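Local coordinates for protein ultraspiracle (Drosophila melanogaster, PDB 1HG4) that is a nuclear hormone receptor and transcription factor whose ligand-binding domain holds a phospholipid and is locked in an inactive conformation, at residues R13-E18 / E177-K182; F157-S162 / R237-K242; I185-D190 / E201-K206; C210-C215 / G224-L229. One frame throughout, in Å; residues are numbered along the deposited sequence.

Interaction 1 (R13-E18 / E177-K182); sequences RIIEAE and ELSCLK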
loop_
_atom_site.group_PDB
_atom_site.type_symbol
_atom_site.label_atom_id
_atom_site.label_comp_id
_atom_site.label_asym_id
_atom_site.label_seq_id
_atom_site.Cartn_x
_atom_site.Cartn_y
_atom_site.Cartn_z
ATOM N N ARG A 13 -22.506 4.808 5.924
ATOM C CA ARG A 13 -22.549 3.378 5.647
ATOM C C ARG A 13 -21.978 2.611 6.828
ATOM O O ARG A 13 -22.394 1.487 7.130
ATOM C CB ARG A 13 -21.755 3.053 4.382
ATOM C CG ARG A 13 -22.422 2.008 3.485
ATOM C CD ARG A 13 -23.847 2.428 3.149
ATOM N NE ARG A 13 -24.125 2.438 1.713
ATOM C CZ ARG A 13 -25.280 2.841 1.186
ATOM N NH1 ARG A 13 -26.255 3.266 1.982
ATOM N NH2 ARG A 13 -25.468 2.819 -0.129
ATOM N N ILE A 14 -21.018 3.227 7.501
ATOM C CA ILE A 14 -20.409 2.601 8.655
ATOM C C ILE A 14 -21.378 2.654 9.833
ATOM O O ILE A 14 -21.443 1.734 10.637
ATOM C CB ILE A 14 -19.107 3.300 9.024
ATOM C CG1 ILE A 14 -18.113 3.154 7.869
ATOM C CG2 ILE A 14 -18.555 2.707 10.297
ATOM C CD1 ILE A 14 -16.822 3.884 8.085
ATOM N N ILE A 15 -22.131 3.741 9.925
ATOM C CA ILE A 15 -23.103 3.905 10.990
ATOM C C ILE A 15 -24.194 2.855 10.834
ATOM O O ILE A 15 -24.596 2.210 11.800
ATOM C CB ILE A 15 -23.737 5.329 10.961
ATOM C CG1 ILE A 15 -22.846 6.309 11.728
ATOM C CG2 ILE A 15 -25.130 5.317 11.595
ATOM C CD1 ILE A 15 -22.775 6.019 13.219
ATOM N N GLU A 16 -24.658 2.677 9.609
ATOM C CA GLU A 16 -25.707 1.714 9.338
ATOM C C GLU A 16 -25.332 0.300 9.776
ATOM O O GLU A 16 -26.170 -0.445 10.278
ATOM C CB GLU A 16 -26.054 1.720 7.850
ATOM C CG GLU A 16 -27.417 1.115 7.562
ATOM C CD GLU A 16 -27.868 1.340 6.139
ATOM O OE1 GLU A 16 -27.315 0.680 5.231
ATOM O OE2 GLU A 16 -28.774 2.181 5.936
ATOM N N ALA A 17 -24.074 -0.069 9.575
ATOM C CA ALA A 17 -23.604 -1.387 9.962
ATOM C C ALA A 17 -23.710 -1.580 11.479
ATOM O O ALA A 17 -24.223 -2.593 11.951
ATOM C CB ALA A 17 -22.158 -1.573 9.517
ATOM N N GLU A 18 -23.222 -0.604 12.237
ATOM C CA GLU A 18 -23.256 -0.679 13.685
ATOM C C GLU A 18 -24.678 -0.806 14.183
ATOM O O GLU A 18 -25.010 -1.736 14.916
ATOM C CB GLU A 18 -22.644 0.572 14.304
ATOM C CG GLU A 18 -21.141 0.687 14.169
ATOM C CD GLU A 18 -20.631 2.017 14.695
ATOM O OE1 GLU A 18 -20.969 2.379 15.840
ATOM O OE2 GLU A 18 -19.891 2.703 13.964
ATOM N N GLU A 177 -17.894 10.430 15.034
ATOM C CA GLU A 177 -16.468 10.282 15.297
ATOM C C GLU A 177 -16.131 8.943 15.961
ATOM O O GLU A 177 -15.065 8.388 15.701
ATOM C CB GLU A 177 -15.975 11.449 16.154
ATOM C CG GLU A 177 -16.350 12.775 15.531
ATOM C CD GLU A 177 -15.896 13.963 16.326
ATOM O OE1 GLU A 177 -16.166 14.011 17.542
ATOM O OE2 GLU A 177 -15.275 14.862 15.725
ATOM N N LEU A 178 -17.030 8.412 16.798
ATOM C CA LEU A 178 -16.767 7.126 17.454
ATOM C C LEU A 178 -16.815 5.989 16.424
ATOM O O LEU A 178 -16.015 5.050 16.476
ATOM C CB LEU A 178 -17.787 6.847 18.570
ATOM C CG LEU A 178 -17.541 5.503 19.280
ATOM C CD1 LEU A 178 -16.350 5.631 20.251
ATOM C CD2 LEU A 178 -18.808 5.063 20.004
ATOM N N SER A 179 -17.766 6.073 15.496
ATOM C CA SER A 179 -17.868 5.076 14.442
ATOM C C SER A 179 -16.570 5.046 13.643
ATOM O O SER A 179 -16.091 3.971 13.289
ATOM C CB SER A 179 -19.016 5.399 13.504
ATOM O OG SER A 179 -20.242 5.218 14.169
ATOM N N CYS A 180 -16.005 6.223 13.362
ATOM C CA CYS A 180 -14.754 6.308 12.610
ATOM C C CYS A 180 -13.602 5.676 13.391
ATOM O O CYS A 180 -12.817 4.890 12.842
ATOM C CB CYS A 180 -14.413 7.770 12.273
ATOM S SG CYS A 180 -15.415 8.508 10.935
ATOM N N LEU A 181 -13.497 6.005 14.675
ATOM C CA LEU A 181 -12.429 5.428 15.490
ATOM C C LEU A 181 -12.516 3.897 15.525
ATOM O O LEU A 181 -11.498 3.195 15.432
ATOM C CB LEU A 181 -12.476 5.992 16.911
ATOM C CG LEU A 181 -12.109 7.480 17.040
ATOM C CD1 LEU A 181 -12.178 7.894 18.516
ATOM C CD2 LEU A 181 -10.695 7.719 16.501
ATOM N N LYS A 182 -13.731 3.377 15.642
ATOM C CA LYS A 182 -13.908 1.940 15.697
ATOM C C LYS A 182 -13.534 1.262 14.386
ATOM O O LYS A 182 -12.992 0.152 14.373
ATOM C CB LYS A 182 -15.353 1.618 16.089
ATOM C CG LYS A 182 -15.701 2.119 17.484
ATOM C CD LYS A 182 -16.936 1.437 18.051
ATOM C CE LYS A 182 -18.190 1.811 17.290
ATOM N NZ LYS A 182 -19.393 1.171 17.892
#

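Interaction 2 (F157-S162 / R237-K242); sequences FDRILS and RSISLK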
loop_
_atom_site.group_PDB
_atom_site.type_symbol
_atom_site.label_atom_id
_atom_site.label_comp_id
_atom_site.label_asym_id
_atom_site.label_seq_id
_atom_site.Cartn_x
_atom_site.Cartn_y
_atom_site.Cartn_z
ATOM N N PHE A 157 -11.436 -0.324 35.869
ATOM C CA PHE A 157 -12.742 0.340 35.902
ATOM C C PHE A 157 -12.451 1.839 35.830
ATOM O O PHE A 157 -13.062 2.580 35.055
ATOM C CB PHE A 157 -13.448 0.005 37.232
ATOM C CG PHE A 157 -14.808 0.650 37.415
ATOM C CD1 PHE A 157 -14.918 1.974 37.858
ATOM C CD2 PHE A 157 -15.973 -0.093 37.239
ATOM C CE1 PHE A 157 -16.174 2.544 38.130
ATOM C CE2 PHE A 157 -17.234 0.462 37.509
ATOM C CZ PHE A 157 -17.338 1.784 37.958
ATOM N N ASP A 158 -11.492 2.275 36.636
ATOM C CA ASP A 158 -11.138 3.685 36.677
ATOM C C ASP A 158 -10.504 4.246 35.414
ATOM O O ASP A 158 -10.941 5.280 34.924
ATOM C CB ASP A 158 -10.223 3.987 37.869
ATOM C CG ASP A 158 -10.974 4.048 39.170
ATOM O OD1 ASP A 158 -12.078 4.645 39.192
ATOM O OD2 ASP A 158 -10.463 3.513 40.172
ATOM N N ARG A 159 -9.487 3.585 34.876
ATOM C CA ARG A 159 -8.873 4.151 33.688
ATOM C C ARG A 159 -9.784 4.143 32.471
ATOM O O ARG A 159 -9.622 4.956 31.580
ATOM C CB ARG A 159 -7.499 3.522 33.399
ATOM C CG ARG A 159 -7.327 2.059 33.670
ATOM C CD ARG A 159 -5.819 1.721 33.674
ATOM N NE ARG A 159 -5.086 2.410 32.608
ATOM C CZ ARG A 159 -4.392 1.805 31.643
ATOM N NH1 ARG A 159 -4.319 0.477 31.591
ATOM N NH2 ARG A 159 -3.778 2.527 30.711
ATOM N N ILE A 160 -10.768 3.257 32.447
ATOM C CA ILE A 160 -11.695 3.254 31.324
ATOM C C ILE A 160 -12.487 4.550 31.362
ATOM O O ILE A 160 -12.718 5.168 30.332
ATOM C CB ILE A 160 -12.709 2.089 31.385
ATOM C CG1 ILE A 160 -12.051 0.795 30.903
ATOM C CG2 ILE A 160 -13.913 2.411 30.525
ATOM C CD1 ILE A 160 -12.989 -0.386 30.846
ATOM N N LEU A 161 -12.895 4.963 32.555
ATOM C CA LEU A 161 -13.695 6.174 32.688
ATOM C C LEU A 161 -12.887 7.458 32.675
ATOM O O LEU A 161 -13.356 8.474 32.174
ATOM C CB LEU A 161 -14.545 6.103 33.961
ATOM C CG LEU A 161 -15.563 4.961 33.970
ATOM C CD1 LEU A 161 -16.203 4.823 35.331
ATOM C CD2 LEU A 161 -16.610 5.230 32.914
ATOM N N SER A 162 -11.678 7.426 33.222
ATOM C CA SER A 162 -10.841 8.622 33.244
ATOM C C SER A 162 -10.124 8.857 31.916
ATOM O O SER A 162 -10.125 9.969 31.385
ATOM C CB SER A 162 -9.811 8.515 34.358
ATOM O OG SER A 162 -10.456 8.409 35.614
ATOM N N ARG A 237 -6.018 0.768 23.359
ATOM C CA ARG A 237 -5.248 -0.465 23.202
ATOM C C ARG A 237 -4.623 -0.933 24.512
ATOM O O ARG A 237 -4.682 -2.110 24.854
ATOM C CB ARG A 237 -4.137 -0.285 22.167
ATOM C CG ARG A 237 -3.383 -1.579 21.903
ATOM C CD ARG A 237 -2.262 -1.427 20.897
ATOM N NE ARG A 237 -1.528 -2.685 20.751
ATOM C CZ ARG A 237 -0.407 -2.833 20.049
ATOM N NH1 ARG A 237 0.127 -1.795 19.415
ATOM N NH2 ARG A 237 0.184 -4.019 19.985
ATOM N N SER A 238 -4.016 -0.008 25.243
ATOM C CA SER A 238 -3.394 -0.350 26.508
ATOM C C SER A 238 -4.392 -0.934 27.510
ATOM O O SER A 238 -4.136 -1.959 28.122
ATOM C CB SER A 238 -2.730 0.882 27.111
ATOM O OG SER A 238 -1.998 0.520 28.269
ATOM N N ILE A 239 -5.532 -0.272 27.676
ATOM C CA ILE A 239 -6.565 -0.734 28.603
ATOM C C ILE A 239 -7.085 -2.091 28.145
ATOM O O ILE A 239 -7.285 -3.007 28.939
ATOM C CB ILE A 239 -7.741 0.271 28.659
ATOM C CG1 ILE A 239 -7.259 1.603 29.238
ATOM C CG2 ILE A 239 -8.877 -0.298 29.482
ATOM C CD1 ILE A 239 -8.304 2.682 29.241
ATOM N N SER A 240 -7.291 -2.202 26.844
ATOM C CA SER A 240 -7.787 -3.415 26.227
ATOM C C SER A 240 -6.862 -4.617 26.488
ATOM O O SER A 240 -7.326 -5.749 26.682
ATOM C CB SER A 240 -7.968 -3.151 24.724
ATOM O OG SER A 240 -8.228 -4.336 23.995
ATOM N N LEU A 241 -5.552 -4.381 26.501
ATOM C CA LEU A 241 -4.604 -5.465 26.759
ATOM C C LEU A 241 -4.710 -5.953 28.212
ATOM O O LEU A 241 -4.584 -7.149 28.474
ATOM C CB LEU A 241 -3.175 -5.007 26.449
ATOM C CG LEU A 241 -2.889 -4.816 24.945
ATOM C CD1 LEU A 241 -1.531 -4.144 24.720
ATOM C CD2 LEU A 241 -2.935 -6.176 24.242
ATOM N N LYS A 242 -4.952 -5.039 29.152
ATOM C CA LYS A 242 -5.089 -5.423 30.558
ATOM C C LYS A 242 -6.378 -6.237 30.750
ATOM O O LYS A 242 -6.393 -7.198 31.528
ATOM C CB LYS A 242 -5.126 -4.189 31.462
ATOM C CG LYS A 242 -4.074 -3.148 31.129
ATOM C CD LYS A 242 -2.643 -3.709 31.161
ATOM C CE LYS A 242 -1.670 -2.777 30.431
ATOM N NZ LYS A 242 -1.675 -1.414 31.030
#

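Interaction 3 (I185-D190 / E201-K206); sequences ILYNPD and EMCREK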
loop_
_atom_site.group_PDB
_atom_site.type_symbol
_atom_site.label_atom_id
_atom_site.label_comp_id
_atom_site.label_asym_id
_atom_site.label_seq_id
_atom_site.Cartn_x
_atom_site.Cartn_y
_atom_site.Cartn_z
ATOM N N ILE A 185 -9.863 0.990 14.004
ATOM C CA ILE A 185 -9.427 -0.147 14.802
ATOM C C ILE A 185 -9.599 -1.446 14.044
ATOM O O ILE A 185 -8.660 -2.241 13.942
ATOM C CB ILE A 185 -10.216 -0.228 16.131
ATOM C CG1 ILE A 185 -9.874 0.979 17.005
ATOM C CG2 ILE A 185 -9.891 -1.512 16.866
ATOM C CD1 ILE A 185 -10.746 1.101 18.231
ATOM N N LEU A 186 -10.797 -1.672 13.521
ATOM C CA LEU A 186 -11.087 -2.888 12.759
ATOM C C LEU A 186 -10.102 -3.095 11.610
ATOM O O LEU A 186 -9.487 -4.151 11.504
ATOM C CB LEU A 186 -12.511 -2.841 12.184
ATOM C CG LEU A 186 -12.942 -4.077 11.384
ATOM C CD1 LEU A 186 -12.972 -5.302 12.298
ATOM C CD2 LEU A 186 -14.319 -3.846 10.776
ATOM N N TYR A 187 -9.964 -2.083 10.759
ATOM C CA TYR A 187 -9.068 -2.143 9.590
ATOM C C TYR A 187 -7.590 -2.015 9.985
ATOM O O TYR A 187 -6.934 -1.013 9.669
ATOM C CB TYR A 187 -9.419 -1.023 8.597
ATOM C CG TYR A 187 -10.812 -1.117 8.005
ATOM C CD1 TYR A 187 -11.271 -2.301 7.444
ATOM C CD2 TYR A 187 -11.657 -0.010 7.975
ATOM C CE1 TYR A 187 -12.539 -2.381 6.863
ATOM C CE2 TYR A 187 -12.923 -0.081 7.399
ATOM C CZ TYR A 187 -13.354 -1.273 6.844
ATOM O OH TYR A 187 -14.597 -1.371 6.253
ATOM N N ASN A 188 -7.066 -3.042 10.647
ATOM C CA ASN A 188 -5.687 -3.026 11.118
ATOM C C ASN A 188 -4.821 -3.942 10.244
ATOM O O ASN A 188 -4.923 -5.165 10.309
ATOM C CB ASN A 188 -5.663 -3.460 12.589
ATOM C CG ASN A 188 -4.267 -3.473 13.187
ATOM O OD1 ASN A 188 -4.094 -3.823 14.356
ATOM N ND2 ASN A 188 -3.270 -3.103 12.399
ATOM N N PRO A 189 -3.944 -3.349 9.421
ATOM C CA PRO A 189 -3.061 -4.085 8.518
ATOM C C PRO A 189 -1.754 -4.611 9.094
ATOM O O PRO A 189 -1.046 -5.362 8.430
ATOM C CB PRO A 189 -2.801 -3.069 7.417
ATOM C CG PRO A 189 -2.655 -1.791 8.214
ATOM C CD PRO A 189 -3.807 -1.888 9.213
ATOM N N ASP A 190 -1.431 -4.230 10.321
ATOM C CA ASP A 190 -0.160 -4.643 10.920
ATOM C C ASP A 190 -0.182 -5.916 11.746
ATOM O O ASP A 190 0.746 -6.175 12.505
ATOM C CB ASP A 190 0.409 -3.509 11.784
ATOM C CG ASP A 190 0.508 -2.195 11.032
ATOM O OD1 ASP A 190 0.992 -2.147 9.896
ATOM O OD2 ASP A 190 0.051 -1.115 11.669
ATOM N N GLU A 201 -5.240 -1.448 4.689
ATOM C CA GLU A 201 -4.688 -0.127 4.981
ATOM C C GLU A 201 -5.456 0.932 4.212
ATOM O O GLU A 201 -5.619 2.062 4.668
ATOM C CB GLU A 201 -3.210 -0.059 4.580
ATOM C CG GLU A 201 -2.626 1.356 4.550
ATOM C CD GLU A 201 -2.517 2.031 5.934
ATOM O OE1 GLU A 201 -2.724 1.365 6.969
ATOM O OE2 GLU A 201 -2.197 3.243 5.981
ATOM N N MET A 202 -5.926 0.553 3.034
ATOM C CA MET A 202 -6.662 1.463 2.179
ATOM C C MET A 202 -8.012 1.814 2.836
ATOM O O MET A 202 -8.379 2.991 2.939
ATOM C CB MET A 202 -6.826 0.816 0.796
ATOM C CG MET A 202 -6.719 1.794 -0.362
ATOM S SD MET A 202 -5.364 3.018 -0.170
ATOM C CE MET A 202 -6.304 4.415 0.432
ATOM N N CYS A 203 -8.748 0.802 3.280
ATOM C CA CYS A 203 -10.008 1.038 3.975
ATOM C C CYS A 203 -9.737 1.994 5.150
ATOM O O CYS A 203 -10.464 2.973 5.347
ATOM C CB CYS A 203 -10.560 -0.273 4.527
ATOM S SG CYS A 203 -10.908 -1.543 3.273
ATOM N N ARG A 204 -8.692 1.710 5.930
ATOM C CA ARG A 204 -8.373 2.563 7.069
ATOM C C ARG A 204 -8.155 4.001 6.631
ATOM O O ARG A 204 -8.658 4.934 7.258
ATOM C CB ARG A 204 -7.112 2.067 7.788
ATOM C CG ARG A 204 -6.541 3.075 8.777
ATOM C CD ARG A 204 -5.377 2.512 9.588
ATOM N NE ARG A 204 -5.830 1.613 10.647
ATOM C CZ ARG A 204 -5.042 1.100 11.594
ATOM N NH1 ARG A 204 -3.742 1.393 11.629
ATOM N NH2 ARG A 204 -5.567 0.293 12.513
ATOM N N GLU A 205 -7.408 4.185 5.549
ATOM C CA GLU A 205 -7.140 5.527 5.066
ATOM C C GLU A 205 -8.396 6.228 4.570
ATOM O O GLU A 205 -8.522 7.450 4.688
ATOM C CB GLU A 205 -6.036 5.488 4.000
ATOM C CG GLU A 205 -4.669 5.192 4.626
ATOM C CD GLU A 205 -3.540 5.123 3.620
ATOM O OE1 GLU A 205 -3.673 5.716 2.532
ATOM O OE2 GLU A 205 -2.508 4.483 3.932
ATOM N N LYS A 206 -9.340 5.471 4.035
ATOM C CA LYS A 206 -10.588 6.090 3.593
ATOM C C LYS A 206 -11.392 6.565 4.820
ATOM O O LYS A 206 -12.135 7.547 4.757
ATOM C CB LYS A 206 -11.396 5.098 2.752
ATOM C CG LYS A 206 -10.676 4.704 1.477
ATOM C CD LYS A 206 -11.500 3.775 0.601
ATOM C CE LYS A 206 -10.775 3.480 -0.711
ATOM N NZ LYS A 206 -11.502 2.466 -1.536
#

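Interaction 4 (C210-C215 / G224-L229); sequences CLDEHC and GRFAQL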
loop_
_atom_site.group_PDB
_atom_site.type_symbol
_atom_site.label_atom_id
_atom_site.label_comp_id
_atom_site.label_asym_id
_atom_site.label_seq_id
_atom_site.Cartn_x
_atom_site.Cartn_y
_atom_site.Cartn_z
ATOM N N CYS A 210 -12.665 10.290 5.902
ATOM C CA CYS A 210 -14.026 10.570 6.383
ATOM C C CYS A 210 -13.987 11.320 7.710
ATOM O O CYS A 210 -14.687 12.314 7.888
ATOM C CB CYS A 210 -14.826 9.276 6.558
ATOM S SG CYS A 210 -15.329 8.533 4.979
ATOM N N LEU A 211 -13.143 10.849 8.624
ATOM C CA LEU A 211 -13.028 11.470 9.929
ATOM C C LEU A 211 -12.596 12.924 9.805
ATOM O O LEU A 211 -13.215 13.815 10.395
ATOM C CB LEU A 211 -12.045 10.690 10.806
ATOM C CG LEU A 211 -11.926 11.174 12.257
ATOM C CD1 LEU A 211 -13.296 11.119 12.929
ATOM C CD2 LEU A 211 -10.924 10.324 13.011
ATOM N N ASP A 212 -11.548 13.163 9.019
ATOM C CA ASP A 212 -11.022 14.512 8.810
ATOM C C ASP A 212 -12.083 15.439 8.228
ATOM O O ASP A 212 -12.251 16.556 8.701
ATOM C CB ASP A 212 -9.793 14.468 7.886
ATOM C CG ASP A 212 -9.077 15.806 7.803
ATOM O OD1 ASP A 212 -8.486 16.217 8.818
ATOM O OD2 ASP A 212 -9.113 16.455 6.737
ATOM N N GLU A 213 -12.804 14.972 7.212
ATOM C CA GLU A 213 -13.860 15.772 6.599
ATOM C C GLU A 213 -14.903 16.165 7.637
ATOM O O GLU A 213 -15.333 17.317 7.694
ATOM C CB GLU A 213 -14.526 14.990 5.475
ATOM C CG GLU A 213 -15.646 15.743 4.780
ATOM C CD GLU A 213 -16.303 14.931 3.671
ATOM O OE1 GLU A 213 -16.721 13.782 3.932
ATOM O OE2 GLU A 213 -16.408 15.442 2.537
ATOM N N HIS A 214 -15.305 15.202 8.453
ATOM C CA HIS A 214 -16.279 15.469 9.493
ATOM C C HIS A 214 -15.711 16.555 10.414
ATOM O O HIS A 214 -16.420 17.460 10.834
ATOM C CB HIS A 214 -16.556 14.196 10.294
ATOM C CG HIS A 214 -17.577 14.383 11.366
ATOM N ND1 HIS A 214 -18.926 14.473 11.097
ATOM C CD2 HIS A 214 -17.443 14.558 12.701
ATOM C CE1 HIS A 214 -19.580 14.698 12.223
ATOM N NE2 HIS A 214 -18.704 14.755 13.210
ATOM N N CYS A 215 -14.425 16.448 10.730
ATOM C CA CYS A 215 -13.761 17.426 11.576
ATOM C C CYS A 215 -13.784 18.794 10.912
ATOM O O CYS A 215 -14.143 19.802 11.545
ATOM C CB CYS A 215 -12.312 17.018 11.817
ATOM S SG CYS A 215 -12.116 15.744 13.078
ATOM N N GLY A 224 -6.574 20.995 15.290
ATOM C CA GLY A 224 -5.874 19.962 16.017
ATOM C C GLY A 224 -6.797 18.866 16.509
ATOM O O GLY A 224 -6.343 17.908 17.135
ATOM N N ARG A 225 -8.086 18.990 16.214
ATOM C CA ARG A 225 -9.060 18.005 16.661
ATOM C C ARG A 225 -8.770 16.595 16.152
ATOM O O ARG A 225 -8.698 15.653 16.934
ATOM C CB ARG A 225 -10.477 18.411 16.241
ATOM C CG ARG A 225 -11.568 17.578 16.904
ATOM C CD ARG A 225 -12.956 17.897 16.338
ATOM N NE ARG A 225 -14.016 17.078 16.930
ATOM C CZ ARG A 225 -14.396 17.151 18.204
ATOM N NH1 ARG A 225 -13.807 18.007 19.022
ATOM N NH2 ARG A 225 -15.354 16.366 18.671
ATOM N N PHE A 226 -8.618 16.457 14.840
ATOM C CA PHE A 226 -8.350 15.166 14.209
ATOM C C PHE A 226 -7.250 14.380 14.944
ATOM O O PHE A 226 -7.439 13.214 15.293
ATOM C CB PHE A 226 -7.952 15.394 12.744
ATOM C CG PHE A 226 -7.603 14.137 11.992
ATOM C CD1 PHE A 226 -8.604 13.323 11.463
ATOM C CD2 PHE A 226 -6.274 13.772 11.799
ATOM C CE1 PHE A 226 -8.289 12.165 10.751
ATOM C CE2 PHE A 226 -5.951 12.619 11.092
ATOM C CZ PHE A 226 -6.963 11.813 10.565
ATOM N N ALA A 227 -6.112 15.026 15.191
ATOM C CA ALA A 227 -4.997 14.378 15.861
ATOM C C ALA A 227 -5.353 14.013 17.290
ATOM O O ALA A 227 -5.002 12.939 17.760
ATOM C CB ALA A 227 -3.759 15.288 15.847
ATOM N N GLN A 228 -6.035 14.918 17.985
ATOM C CA GLN A 228 -6.438 14.652 19.358
ATOM C C GLN A 228 -7.350 13.436 19.453
ATOM O O GLN A 228 -7.197 12.612 20.358
ATOM C CB GLN A 228 -7.157 15.860 19.955
ATOM N N LEU A 229 -8.298 13.316 18.529
ATOM C CA LEU A 229 -9.220 12.188 18.559
ATOM C C LEU A 229 -8.448 10.883 18.427
ATOM O O LEU A 229 -8.770 9.887 19.080
ATOM C CB LEU A 229 -10.250 12.282 17.431
ATOM C CG LEU A 229 -11.269 13.415 17.515
ATOM C CD1 LEU A 229 -12.225 13.355 16.342
ATOM C CD2 LEU A 229 -12.030 13.289 18.807
#

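Interaction 1 (R13-E18 / E177-K182)
Helix 11-24 and helix 175-186 cross nearly at a right angle (84°) in the region of residues 13-18 and 177-182, their axes approaching to 9.7 Å, so the contact is confined to about one turn of each. Ile15 and Ser179 mark the crossing. This is part of the antiparallel alpha-helical sandwich of the nuclear receptor ligand-binding domain, with the N-terminal helix laid across a helix from the second half of the chain. All the touching residues are buried, and the principal links between them are polar. Glu18 carries the contact: its CG stands anti to the carbonyl carbon and the chain then runs extended, which brings the carboxylate to Ser179 and Lys182, one turn apart on the facing helix. OE2 accepts a hydrogen bond from Ser179 OG; the modelled separation is very short and the placement of both atoms correspondingly less certain. The same hydroxyl also lies within hydrogen-bonding distance of Arg175 O, one turn back, so its single proton would be shared or go to one acceptor. Beside this polar group Ile14 lies against the backbone, its CG2 4.1 Å from Ser179 O, while its side chain also touches Met70. OE1 of Glu18 takes two positive charges, Lys182 and Arg175, which would be expected to keep the buried carboxylate ionised. Tyr66 of helix 46-68 packs on the same glutamate. Lys182 crosses Glu18 obliquely, its chain bent at the third torsion (chi3 -67°), and the ammonium NZ sits 2.9 Å from Glu18 OE1, above the carboxylate and 66° out of its plane.

Interaction 2 (F157-S162 / R237-K242)
Ile239 lies beneath the guanidinium of Arg159: its CG1 is 3.7 Å from Arg159 CZ, over the centre of one face, the two side chains meeting tip to tip. The tip of the same isoleucine branch, CD1, lies 3.5 Å from Arg159 O, while the CG2 branch packs against Ile160 CG1 at 3.6 Å. Both branches of Ile239 thus meet helix 154-171. The polar rim is looser. Ser238 OG lies in the guanidinium plane, 3.6 Å from Arg159 NH2, while Lys242 crosses the arginine at about a right angle and leaves its NZ 3.3 Å from Arg159 NH1, two donors of like charge that would probably repel each other. A weak bond of 3.4 Å from Lys242 NZ to Ser238 OG, one turn back on its own helix, may help to keep the ammonium on this side, the lysine chain being bent at chi2 and chi4. Arg159 is positioned by a bend at chi3 (-41°) and by a salt bridge from NE to Glu163, whose negative charge would be expected to offset part of the repulsion between the two cations. Farther out, Ile156 and Leu164 also touch Ile239, and Ile160 also touches Val97 and Leu135. Helices 154-171 and 225-250 run nearly antiparallel here, at 160° with axes 10.5 Å apart. Since the side chain of Ile160 comes within about 5 Å of the bound phospholipid, the pair forms part of the helical frame around the ligand pocket of a nuclear receptor ligand-binding domain.

Interaction 3 (I185-D190 / E201-K206)
The phenol ring of Tyr187 lies flat against helix 197-218, with Cys203 standing over its centre. Cys203 CB is 3.4 Å from the Tyr187 ring centroid and only 4° off the ring normal, a CH-pi contact, and SG follows over the same face at 4.3 Å, adding a sulfur-aromatic one. Tyr187 is the first residue to leave helix 175-186 and the centre of an inverse gamma turn, closed by a bond of 2.8 Å from Asn188 N to Leu186 O; this sharp reversal sends the chain back across residues 201-206. A second flat group faces the turn: Arg204, bent at chi3 (-77°), presents one face of its guanidinium to Pro189, whose CD lies 4.0 Å from Arg204 CZ, and the two side chains cross at about a right angle. Arg204 NH2 is hydrogen-bonded to Ile184 O, near the end of helix 175-186. The neighbouring ring atom, Pro189 CG, rests 3.4 Å from Glu201 OE1. Replacing Tyr187 by an alanine would remove the ring beneath Cys203 and the hydroxyl bound to Pro71 O, and would probably loosen the junction between the turn and helix 197-218. With Arg204 binding a carbonyl near a helix C-terminus, where the helix dipole would be expected to favour a cation, and aliphatic atoms over one face of each flat group, the contact combines a hydrogen bond from a cation to the last turn of a helix with close apolar packing.

Interaction 4 (C210-C215 / G224-L229)
Phe226 holds its CG anti to the backbone N (chi1 178°), which swings the ring from the start of helix 225-250 onto helix 197-218, while Cys215 turns its SG anti to the carbonyl carbon (chi1 -79°) and reaches back over the phenylalanine backbone. The ring lies directly against the helix main chain, Phe226 CD1 3.8 Å from Asp212 CA. Leu211 crosses it obliquely, with CD2 3.9 Å from Phe226 CE1. Asp212 approaches over a ring face: OD1 is 3.9 Å from Phe226 CG, with the carboxylate nearly perpendicular to the ring, and OD2 accepts a hydrogen bond from Leu78 N of the second subunit. Cys215 SG lies between the two helices, 4.0 Å from Phe226 CA and equally close to Leu229 CD1. Cys215 SG also lies 4.0 Å from Arg225 CD, at the edge of a guanidinium that salt-bridges Glu177 and bonds Leu171 O. An alanine in place of Phe226 would lose the ring packed on Leu211 and Asp212 and is likely to weaken both this junction of two consecutive helices and the nearby subunit contact, where Asp79 of the second subunit packs on Phe226. Helices 197-218 and 225-250, inclined at 130°, are thus joined by apolar carbon and sulfur, while the charged groups of Asp212 and Arg225 find their polar partners elsewhere, so the contact itself would be expected to depend on shape and dispersion rather than charge.

From the N terminus, interaction 1 closes the longest loop, returning the chain from 177-182 to the first helix. Before that loop ends, interaction 2 has opened at 157-162, so the two cross; its partner, 237-242, comes only after interactions 3 and 4, both nested within it and following each other in series. Helix 175-186 is shared by interactions 1 and 3, helix 197-218 by 3 and 4, and helix 225-250 by 4 and 2. Glu177 to Arg225, a 2.7 Å salt bridge between OE1 and NH2, directly couples interactions 1 and 4. Interaction 2 stands apart near the phospholipid, while 3 and 4 adjoin the second subunit.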